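Local coordinates for flagellar protein FlgA (Thermotoga maritima, PDB 3FRN), which probably acts as a periplasmic chaperone that assists formation of the P-ring of the flagellar basal body, at residues E88-E93 against L139-N144; L103-E108 against F128-V133; P207-K212 against G237-T242. All coordinates share one frame; numbering follows the deposited sequence.

Contact 1 of 3, residues E88-E93 against L139-N144; sequences EAKDFE and LRKERN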
loop_
_atom_site.group_PDB
_atom_site.type_symbol
_atom_site.label_atom_id
_atom_site.label_comp_id
_atom_site.label_asym_id
_atom_site.label_seq_id
_atom_site.Cartn_x
_atom_site.Cartn_y
_atom_site.Cartn_z
ATOM N N GLU A 88 -1.475 -11.488 -4.395
ATOM C CA GLU A 88 -2.798 -11.280 -3.772
ATOM C C GLU A 88 -3.411 -9.916 -4.137
ATOM O O GLU A 88 -4.592 -9.666 -3.885
ATOM C CB GLU A 88 -2.796 -11.525 -2.246
ATOM C CG GLU A 88 -2.754 -10.270 -1.349
ATOM C CD GLU A 88 -2.217 -10.555 0.047
ATOM O OE1 GLU A 88 -2.981 -10.408 1.027
ATOM O OE2 GLU A 88 -1.032 -10.933 0.165
ATOM N N ALA A 89 -2.610 -9.063 -4.772
ATOM C CA ALA A 89 -2.970 -7.662 -4.981
ATOM C C ALA A 89 -3.629 -7.358 -6.329
ATOM O O ALA A 89 -3.537 -8.144 -7.272
ATOM C CB ALA A 89 -1.739 -6.785 -4.787
ATOM N N LYS A 90 -4.291 -6.200 -6.394
ATOM C CA LYS A 90 -4.834 -5.651 -7.642
ATOM C C LYS A 90 -4.548 -4.141 -7.711
ATOM O O LYS A 90 -4.168 -3.544 -6.700
ATOM C CB LYS A 90 -6.341 -5.955 -7.770
ATOM C CG LYS A 90 -7.306 -4.865 -7.273
ATOM C CD LYS A 90 -7.373 -4.757 -5.753
ATOM C CE LYS A 90 -8.110 -3.493 -5.340
ATOM N NZ LYS A 90 -7.941 -3.196 -3.894
ATOM N N ASP A 91 -4.721 -3.543 -8.895
ATOM C CA ASP A 91 -4.549 -2.091 -9.119
ATOM C C ASP A 91 -3.196 -1.553 -8.645
ATOM O O ASP A 91 -3.119 -0.488 -8.027
ATOM C CB ASP A 91 -5.692 -1.285 -8.476
ATOM C CG ASP A 91 -6.833 -0.989 -9.442
ATOM O OD1 ASP A 91 -6.780 -1.425 -10.615
ATOM O OD2 ASP A 91 -7.789 -0.302 -9.020
ATOM N N PHE A 92 -2.136 -2.298 -8.939
ATOM C CA PHE A 92 -0.803 -1.958 -8.468
ATOM C C PHE A 92 0.087 -1.514 -9.625
ATOM O O PHE A 92 -0.214 -1.782 -10.794
ATOM C CB PHE A 92 -0.176 -3.151 -7.726
ATOM C CG PHE A 92 -0.102 -4.427 -8.549
ATOM C CD1 PHE A 92 -1.094 -5.398 -8.444
ATOM C CD2 PHE A 92 0.970 -4.664 -9.417
ATOM C CE1 PHE A 92 -1.028 -6.575 -9.199
ATOM C CE2 PHE A 92 1.040 -5.836 -10.174
ATOM C CZ PHE A 92 0.033 -6.791 -10.061
ATOM N N GLU A 93 1.175 -0.823 -9.292
ATOM C CA GLU A 93 2.236 -0.565 -10.246
ATOM C C GLU A 93 3.349 -1.565 -9.965
ATOM O O GLU A 93 3.571 -1.931 -8.807
ATOM C CB GLU A 93 2.775 0.853 -10.098
ATOM C CG GLU A 93 1.895 1.942 -10.696
ATOM C CD GLU A 93 2.604 3.296 -10.792
ATOM O OE1 GLU A 93 2.635 3.867 -11.903
ATOM O OE2 GLU A 93 3.137 3.791 -9.768
ATOM N N LEU A 139 6.846 -3.942 -6.366
ATOM C CA LEU A 139 5.437 -3.606 -6.397
ATOM C C LEU A 139 5.152 -2.345 -5.584
ATOM O O LEU A 139 5.624 -2.202 -4.459
ATOM C CB LEU A 139 4.609 -4.777 -5.858
ATOM C CG LEU A 139 4.076 -5.834 -6.828
ATOM C CD1 LEU A 139 5.195 -6.581 -7.544
ATOM C CD2 LEU A 139 3.168 -6.804 -6.089
ATOM N N ARG A 140 4.368 -1.443 -6.167
ATOM C CA ARG A 140 3.959 -0.200 -5.515
ATOM C C ARG A 140 2.466 0.019 -5.677
ATOM O O ARG A 140 1.915 -0.198 -6.754
ATOM C CB ARG A 140 4.666 1.003 -6.143
ATOM C CG ARG A 140 6.101 1.208 -5.714
ATOM C CD ARG A 140 6.673 2.464 -6.357
ATOM N NE ARG A 140 8.013 2.783 -5.866
ATOM C CZ ARG A 140 8.821 3.689 -6.414
ATOM N NH1 ARG A 140 8.433 4.376 -7.483
ATOM N NH2 ARG A 140 10.022 3.907 -5.895
ATOM N N LYS A 141 1.820 0.459 -4.601
ATOM C CA LYS A 141 0.456 0.963 -4.676
ATOM C C LYS A 141 0.432 2.321 -3.988
ATOM O O LYS A 141 0.352 2.414 -2.757
ATOM C CB LYS A 141 -0.535 -0.000 -4.032
ATOM C CG LYS A 141 -1.988 0.320 -4.351
ATOM C CD LYS A 141 -2.901 -0.761 -3.810
ATOM C CE LYS A 141 -4.222 -0.777 -4.547
ATOM N NZ LYS A 141 -4.953 -2.059 -4.324
ATOM N N GLU A 142 0.530 3.369 -4.799
ATOM C CA GLU A 142 0.606 4.731 -4.298
ATOM C C GLU A 142 -0.792 5.325 -4.283
ATOM O O GLU A 142 -1.466 5.342 -5.306
ATOM C CB GLU A 142 1.545 5.562 -5.177
ATOM C CG GLU A 142 2.242 6.716 -4.452
ATOM C CD GLU A 142 3.444 6.274 -3.623
ATOM O OE1 GLU A 142 3.936 7.098 -2.817
ATOM O OE2 GLU A 142 3.900 5.117 -3.779
ATOM N N ARG A 143 -1.228 5.798 -3.117
ATOM C CA ARG A 143 -2.592 6.308 -2.956
ATOM C C ARG A 143 -2.625 7.447 -1.953
ATOM O O ARG A 143 -1.687 7.626 -1.186
ATOM C CB ARG A 143 -3.523 5.186 -2.486
ATOM C CG ARG A 143 -4.745 4.970 -3.370
ATOM C CD ARG A 143 -4.385 4.139 -4.594
ATOM N NE ARG A 143 -5.447 4.098 -5.598
ATOM C CZ ARG A 143 -5.715 5.068 -6.474
ATOM N NH1 ARG A 143 -6.703 4.912 -7.344
ATOM N NH2 ARG A 143 -5.011 6.194 -6.486
ATOM N N ASN A 144 -3.706 8.218 -1.968
ATOM C CA ASN A 144 -3.917 9.252 -0.961
ATOM C C ASN A 144 -4.515 8.675 0.313
ATOM O O ASN A 144 -5.627 8.154 0.305
ATOM C CB ASN A 144 -4.792 10.377 -1.505
ATOM C CG ASN A 144 -4.016 11.345 -2.377
ATOM O OD1 ASN A 144 -3.323 12.233 -1.877
ATOM N ND2 ASN A 144 -4.132 11.182 -3.687
HETATM O O HOH W 1 5.610 5.221 -7.912
HETATM O O HOH W 2 0.734 2.557 -7.622
#
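Arg140 O is held by two donors: Glu93 N at 2.7 Å and a water at 3.1 Å. The amide of Glu93 approaches nearly along the C=O axis. The reverse bond, Arg140 N to Glu93 O (2.8 Å), is almost straight, with 176° at the hydrogen. Together the pair makes a hydrogen-bonded antiparallel bridge at the start of strand 93-101, where it joins strand 132-148 in the HotDog-like domain. The CA of Leu139 adds a CA-H...O contact of 3.5 Å to the same Glu93 O.

Lys141 reaches back across the loop that follows helix 74-87. Its CG is anti to the backbone N (chi1 -167°) and the chain is extended beyond it, bringing NZ to Lys90 O at 2.9 Å, tilted from the carbonyl plane, while CE passes the carbonyl of Asp91. An alanine here would probably leave Lys90 O without its ammonium donor and lose the contact of the lysine chain with Asp91 O. NZ of Lys90 lies 3.2 Å from NZ of Lys141, two donors not hydrogen-bonded to each other, whose like charges probably repel and may favour loss of a proton from one.

CD2 of the Phe92 ring lies 4.2 Å from Leu139 CG, an oblique apolar contact, and both side chains touch Ile83 of helix 74-87; the Phe80 ring lies nearly parallel to that of Phe92. The water on Arg140 O also accepts from Glu142 N at 2.9 Å and gives a weak bond to Glu93 OE2.

Contact 2 of 3, residues L103-E108 against F128-V133; sequences LPEKFE and FPDTYV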
loop_
_atom_site.group_PDB
_atom_site.type_symbol
_atom_site.label_atom_id
_atom_site.label_comp_id
_atom_site.label_asym_id
_atom_site.label_seq_id
_atom_site.Cartn_x
_atom_site.Cartn_y
_atom_site.Cartn_z
ATOM N N LEU A 103 18.356 -11.518 -23.913
ATOM C CA LEU A 103 17.282 -10.941 -24.708
ATOM C C LEU A 103 16.747 -12.029 -25.641
ATOM O O LEU A 103 17.511 -12.632 -26.400
ATOM C CB LEU A 103 17.783 -9.729 -25.504
ATOM C CG LEU A 103 16.819 -9.105 -26.519
ATOM C CD1 LEU A 103 15.696 -8.330 -25.823
ATOM C CD2 LEU A 103 17.573 -8.211 -27.482
ATOM N N PRO A 104 15.439 -12.321 -25.549
ATOM C CA PRO A 104 14.819 -13.283 -26.449
ATOM C C PRO A 104 14.648 -12.752 -27.872
ATOM O O PRO A 104 14.654 -11.542 -28.089
ATOM C CB PRO A 104 13.459 -13.547 -25.796
ATOM C CG PRO A 104 13.171 -12.340 -25.003
ATOM C CD PRO A 104 14.487 -11.787 -24.556
ATOM N N GLU A 105 14.501 -13.661 -28.829
ATOM C CA GLU A 105 14.241 -13.268 -30.207
ATOM C C GLU A 105 12.827 -12.711 -30.330
ATOM O O GLU A 105 12.627 -11.623 -30.860
ATOM C CB GLU A 105 14.424 -14.452 -31.153
ATOM C CG GLU A 105 15.861 -14.855 -31.388
ATOM C CD GLU A 105 15.962 -16.111 -32.227
ATOM O OE1 GLU A 105 14.929 -16.528 -32.796
ATOM O OE2 GLU A 105 17.066 -16.688 -32.318
ATOM N N LYS A 106 11.867 -13.475 -29.820
ATOM C CA LYS A 106 10.460 -13.123 -29.853
ATOM C C LYS A 106 9.965 -12.874 -28.431
ATOM O O LYS A 106 10.534 -13.394 -27.473
ATOM C CB LYS A 106 9.671 -14.235 -30.548
ATOM C CG LYS A 106 9.877 -14.259 -32.074
ATOM C CD LYS A 106 9.192 -15.459 -32.711
ATOM C CE LYS A 106 8.607 -15.141 -34.082
ATOM N NZ LYS A 106 9.545 -14.395 -34.962
ATOM N N PHE A 107 8.931 -12.051 -28.285
ATOM C CA PHE A 107 8.492 -11.639 -26.948
ATOM C C PHE A 107 7.175 -12.278 -26.465
ATOM O O PHE A 107 6.505 -11.731 -25.589
ATOM C CB PHE A 107 8.472 -10.107 -26.816
ATOM C CG PHE A 107 9.784 -9.455 -27.153
ATOM C CD1 PHE A 107 10.955 -9.838 -26.507
ATOM C CD2 PHE A 107 9.854 -8.458 -28.110
ATOM C CE1 PHE A 107 12.174 -9.245 -26.824
ATOM C CE2 PHE A 107 11.068 -7.847 -28.433
ATOM C CZ PHE A 107 12.236 -8.252 -27.795
ATOM N N GLU A 108 6.810 -13.424 -27.042
ATOM C CA GLU A 108 5.636 -14.168 -26.606
ATOM C C GLU A 108 6.118 -15.281 -25.697
ATOM O O GLU A 108 6.671 -16.263 -26.180
ATOM C CB GLU A 108 4.877 -14.790 -27.778
ATOM C CG GLU A 108 4.306 -13.816 -28.774
ATOM C CD GLU A 108 5.266 -13.539 -29.907
ATOM O OE1 GLU A 108 5.053 -14.071 -31.019
ATOM O OE2 GLU A 108 6.246 -12.805 -29.678
ATOM N N PHE A 128 10.901 -18.476 -22.913
ATOM C CA PHE A 128 10.664 -18.237 -24.324
ATOM C C PHE A 128 11.131 -19.479 -25.074
ATOM O O PHE A 128 11.929 -20.261 -24.538
ATOM C CB PHE A 128 11.401 -16.971 -24.795
ATOM C CG PHE A 128 10.927 -15.720 -24.130
ATOM C CD1 PHE A 128 9.828 -15.031 -24.623
ATOM C CD2 PHE A 128 11.563 -15.235 -22.997
ATOM C CE1 PHE A 128 9.383 -13.869 -23.999
ATOM C CE2 PHE A 128 11.110 -14.094 -22.369
ATOM C CZ PHE A 128 10.026 -13.408 -22.871
ATOM N N PRO A 129 10.615 -19.691 -26.302
ATOM C CA PRO A 129 11.098 -20.811 -27.114
ATOM C C PRO A 129 12.633 -20.873 -27.219
ATOM O O PRO A 129 13.197 -21.965 -27.231
ATOM C CB PRO A 129 10.468 -20.541 -28.484
ATOM C CG PRO A 129 9.214 -19.788 -28.169
ATOM C CD PRO A 129 9.544 -18.933 -26.984
ATOM N N ASP A 130 13.292 -19.715 -27.251
ATOM C CA ASP A 130 14.747 -19.662 -27.405
ATOM C C ASP A 130 15.559 -19.505 -26.111
ATOM O O ASP A 130 16.684 -20.002 -26.031
ATOM C CB ASP A 130 15.159 -18.600 -28.444
ATOM C CG ASP A 130 14.846 -17.169 -28.007
ATOM O OD1 ASP A 130 15.626 -16.267 -28.378
ATOM O OD2 ASP A 130 13.831 -16.927 -27.317
ATOM N N THR A 131 14.992 -18.847 -25.103
ATOM C CA THR A 131 15.758 -18.456 -23.912
ATOM C C THR A 131 14.864 -18.178 -22.688
ATOM O O THR A 131 13.661 -18.463 -22.707
ATOM C CB THR A 131 16.674 -17.230 -24.224
ATOM O OG1 THR A 131 17.638 -17.063 -23.188
ATOM C CG2 THR A 131 15.866 -15.952 -24.356
ATOM N N TYR A 132 15.463 -17.616 -21.636
ATOM C CA TYR A 132 14.782 -17.343 -20.372
ATOM C C TYR A 132 15.072 -15.914 -19.898
ATOM O O TYR A 132 16.208 -15.447 -20.005
ATOM C CB TYR A 132 15.252 -18.351 -19.304
ATOM C CG TYR A 132 16.592 -17.992 -18.678
ATOM C CD1 TYR A 132 16.658 -17.336 -17.446
ATOM C CD2 TYR A 132 17.791 -18.270 -19.339
ATOM C CE1 TYR A 132 17.881 -16.983 -16.883
ATOM C CE2 TYR A 132 19.018 -17.920 -18.784
ATOM C CZ TYR A 132 19.059 -17.284 -17.554
ATOM O OH TYR A 132 20.273 -16.937 -16.998
ATOM N N VAL A 133 14.052 -15.212 -19.394
ATOM C CA VAL A 133 14.264 -13.951 -18.665
ATOM C C VAL A 133 13.638 -13.985 -17.258
ATOM O O VAL A 133 12.464 -14.311 -17.109
ATOM C CB VAL A 133 13.710 -12.728 -19.443
ATOM C CG1 VAL A 133 14.093 -11.419 -18.763
ATOM C CG2 VAL A 133 14.201 -12.728 -20.873
HETATM O O HOH W 3 17.895 -15.351 -28.234
#
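Asp130 turns CG into the position between its backbone N and carbonyl carbon (chi1 66°), and from there OD1 meets the amide of Glu105. Glu105 N donates to Asp130 OD1 over 2.9 Å with 151° at the hydrogen; the donor comes in on the syn side, somewhat out of the carboxylate plane. Glu105 OE2 and Asp130 OD1 are like charges 4.2 Å apart, a mild repulsion that the amide on Asp130 OD1 probably offsets.

Beside this bond the contact is apolar and centres on Pro104. Its CG sits over the middle of the Phe128 ring, 3.8 Å from the centroid and only 12° off the ring normal, which meets the geometry of a CH-pi contact. CB of Pro104 is 3.7 Å from CG of Phe128, so the pyrrolidine has CG over the centre and CB over the CG/CD2 side of the same face. At the ring edge, near its plane, CE1 of Phe128 lies 3.7 Å from Phe107 C.

Two further side chains close round the proline. Thr131 CG2 touches Pro104 CA at 3.5 Å, and Val133 CG2 meets Pro104 CD at 3.8 Å, crossing at about a right angle. Thr131 OG1 is hydrogen-bonded to Thr102 OG1. Phe128 N donates to Thr131 O, closing the loop 128-131.

At one end of the HotDog-like sheet, the contact thus joins the loop between strands 93-101 and 111-118 to the connection between strands 121-127 and 132-148, with Leu38 against both Pro104 and Phe107.

Contact 3 of 3, residues P207-K212 against G237-T242; sequences PPDVVK and GYLGET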
loop_
_atom_site.group_PDB
_atom_site.type_symbol
_atom_site.label_atom_id
_atom_site.label_comp_id
_atom_site.label_asym_id
_atom_site.label_seq_id
_atom_site.Cartn_x
_atom_site.Cartn_y
_atom_site.Cartn_z
ATOM N N PRO A 207 -17.635 4.653 17.248
ATOM C CA PRO A 207 -18.372 5.187 18.400
ATOM C C PRO A 207 -19.390 4.174 18.936
ATOM O O PRO A 207 -19.958 3.405 18.154
ATOM C CB PRO A 207 -19.087 6.414 17.822
ATOM C CG PRO A 207 -19.149 6.168 16.348
ATOM C CD PRO A 207 -17.880 5.442 16.028
ATOM N N PRO A 208 -19.596 4.144 20.266
ATOM C CA PRO A 208 -20.520 3.183 20.893
ATOM C C PRO A 208 -21.966 3.518 20.583
ATOM O O PRO A 208 -22.284 4.681 20.365
ATOM C CB PRO A 208 -20.247 3.344 22.393
ATOM C CG PRO A 208 -18.971 4.115 22.495
ATOM C CD PRO A 208 -18.936 4.987 21.275
ATOM N N ASP A 209 -22.832 2.509 20.553
ATOM C CA ASP A 209 -24.234 2.740 20.193
ATOM C C ASP A 209 -25.017 3.381 21.342
ATOM O O ASP A 209 -26.024 4.049 21.123
ATOM C CB ASP A 209 -24.881 1.437 19.727
ATOM C CG ASP A 209 -24.076 0.746 18.635
ATOM O OD1 ASP A 209 -23.365 1.439 17.883
ATOM O OD2 ASP A 209 -24.152 -0.492 18.524
ATOM N N VAL A 210 -24.555 3.144 22.568
ATOM C CA VAL A 210 -24.988 3.900 23.746
ATOM C C VAL A 210 -23.774 4.338 24.568
ATOM O O VAL A 210 -22.757 3.652 24.619
ATOM C CB VAL A 210 -25.975 3.116 24.674
ATOM C CG1 VAL A 210 -27.271 2.760 23.951
ATOM C CG2 VAL A 210 -25.315 1.885 25.266
ATOM N N VAL A 211 -23.880 5.495 25.205
ATOM C CA VAL A 211 -22.802 5.966 26.060
ATOM C C VAL A 211 -23.209 5.893 27.526
ATOM O O VAL A 211 -24.400 5.869 27.851
ATOM C CB VAL A 211 -22.333 7.396 25.685
ATOM C CG1 VAL A 211 -21.792 7.425 24.262
ATOM C CG2 VAL A 211 -23.461 8.410 25.851
ATOM N N LYS A 212 -22.210 5.837 28.400
ATOM C CA LYS A 212 -22.426 5.864 29.838
ATOM C C LYS A 212 -23.195 7.132 30.206
ATOM O O LYS A 212 -22.778 8.240 29.856
ATOM C CB LYS A 212 -21.072 5.829 30.552
ATOM C CG LYS A 212 -21.148 5.586 32.036
ATOM C CD LYS A 212 -19.818 5.873 32.730
ATOM C CE LYS A 212 -20.020 5.933 34.251
ATOM N NZ LYS A 212 -18.838 6.515 34.969
ATOM N N GLY A 237 -21.661 1.155 25.329
ATOM C CA GLY A 237 -22.068 -0.135 24.766
ATOM C C GLY A 237 -22.384 -0.162 23.285
ATOM O O GLY A 237 -22.768 0.849 22.688
ATOM N N TYR A 238 -22.221 -1.335 22.687
ATOM C CA TYR A 238 -22.518 -1.517 21.265
ATOM C C TYR A 238 -23.765 -2.391 21.172
ATOM O O TYR A 238 -24.174 -2.959 22.180
ATOM C CB TYR A 238 -21.319 -2.171 20.537
ATOM C CG TYR A 238 -20.060 -1.305 20.500
ATOM C CD1 TYR A 238 -19.887 -0.339 19.515
ATOM C CD2 TYR A 238 -19.057 -1.448 21.451
ATOM C CE1 TYR A 238 -18.765 0.462 19.472
ATOM C CE2 TYR A 238 -17.924 -0.646 21.421
ATOM C CZ TYR A 238 -17.784 0.299 20.424
ATOM O OH TYR A 238 -16.665 1.089 20.376
ATOM N N LEU A 239 -24.382 -2.478 20.019
ATOM C CA LEU A 239 -25.447 -3.418 19.762
ATOM C C LEU A 239 -25.137 -4.801 20.206
ATOM O O LEU A 239 -24.104 -5.268 19.926
ATOM C CB LEU A 239 -25.639 -3.482 18.277
ATOM C CG LEU A 239 -26.986 -2.981 17.836
ATOM C CD1 LEU A 239 -27.999 -4.058 18.228
ATOM C CD2 LEU A 239 -27.286 -1.605 18.462
ATOM N N GLY A 240 -26.058 -5.475 20.858
ATOM C CA GLY A 240 -25.864 -6.868 21.239
ATOM C C GLY A 240 -25.149 -7.015 22.545
ATOM O O GLY A 240 -25.132 -8.111 23.126
ATOM N N GLU A 241 -24.537 -5.932 23.022
ATOM C CA GLU A 241 -23.869 -6.023 24.308
ATOM C C GLU A 241 -24.876 -5.841 25.412
ATOM O O GLU A 241 -25.886 -5.149 25.234
ATOM C CB GLU A 241 -22.714 -5.029 24.441
ATOM C CG GLU A 241 -21.577 -5.338 23.457
ATOM C CD GLU A 241 -20.400 -4.401 23.590
ATOM O OE1 GLU A 241 -20.603 -3.247 24.033
ATOM O OE2 GLU A 241 -19.275 -4.826 23.239
ATOM N N THR A 242 -24.600 -6.498 26.533
ATOM C CA THR A 242 -25.367 -6.339 27.742
ATOM C C THR A 242 -24.702 -5.282 28.626
ATOM O O THR A 242 -23.580 -5.472 29.106
ATOM C CB THR A 242 -25.488 -7.677 28.501
ATOM O OG1 THR A 242 -26.113 -8.660 27.660
ATOM C CG2 THR A 242 -26.306 -7.498 29.761
#
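Gly237 O faces two consecutive amides of the other segment. Val210 N gives the sound bond, 2.9 Å with 170° at the hydrogen. Asp209 N lies nearer, at 2.7 Å, but its angle of 120° makes that bond weak. The return bond runs from Gly237 N to Val210 O over 2.8 Å, so Val210 and Gly237 form a single hydrogen-bonded antiparallel bridge. Glycine suits this position, because a CB on Gly237 would fall about 3.2 Å from Val210 CG2, a tight approach.

Asp209 carries the next tie. Its CG, anti to the carbonyl carbon, points toward the Tyr238-Leu239 backbone, 3.5 Å from Leu239 N. OD2 of Asp209 accepts Leu239 N at 2.5 Å, a length too short to be trusted. CB and CD2 of Leu239 lie alongside the same oxygen.

Tyr238 supplies the apolar side. Pro208 CB lies over one face of its ring, and CE1 comes to 3.5 Å from Pro208 CA. The phenol OH is hydrogen-bonded to Asp206 O, which fixes the far end of the ring.

Further out, a type II turn from Tyr238 to Glu241 probably helps to hold Tyr238 and Leu239. Glu241 N bonds to Tyr238 O, and Glu241 OE1 takes Tyr238 N at 2.8 Å from above the carboxylate plane. Gly240 has the positive phi (86°) required at the third position of such a turn. Gly240 and Glu241 bond through their backbones to Val258 of strand 253-259, the residue that the side chains of Val210 and Leu239 also touch.

With Asp209 and Val210 both opposite Gly237, the arrangement is a classic beta bulge, here between two loops of what is probably the C-terminal, SAF-related chaperone domain.

Contacts 1 and 2 share strand 132-148 within the HotDog-like domain, yet their centres lie 28 Å apart and they do not touch. Contact 1 is a surface contact, made of backbone pairing, a lysine reaching to a carbonyl, and waters; contact 2 is partly buried and mostly apolar, with proline over phenylalanine and one amide-carboxylate bond. Contact 3, also partly buried, belongs to the C-terminal chaperone domain, its centre 63 Å from that of contact 2 on the opposite side of the chain's centre. Like contact 1 it relies on backbone pairing, but it joins two loops instead of extending a regular sheet, and a bulge replaces the plain bridge.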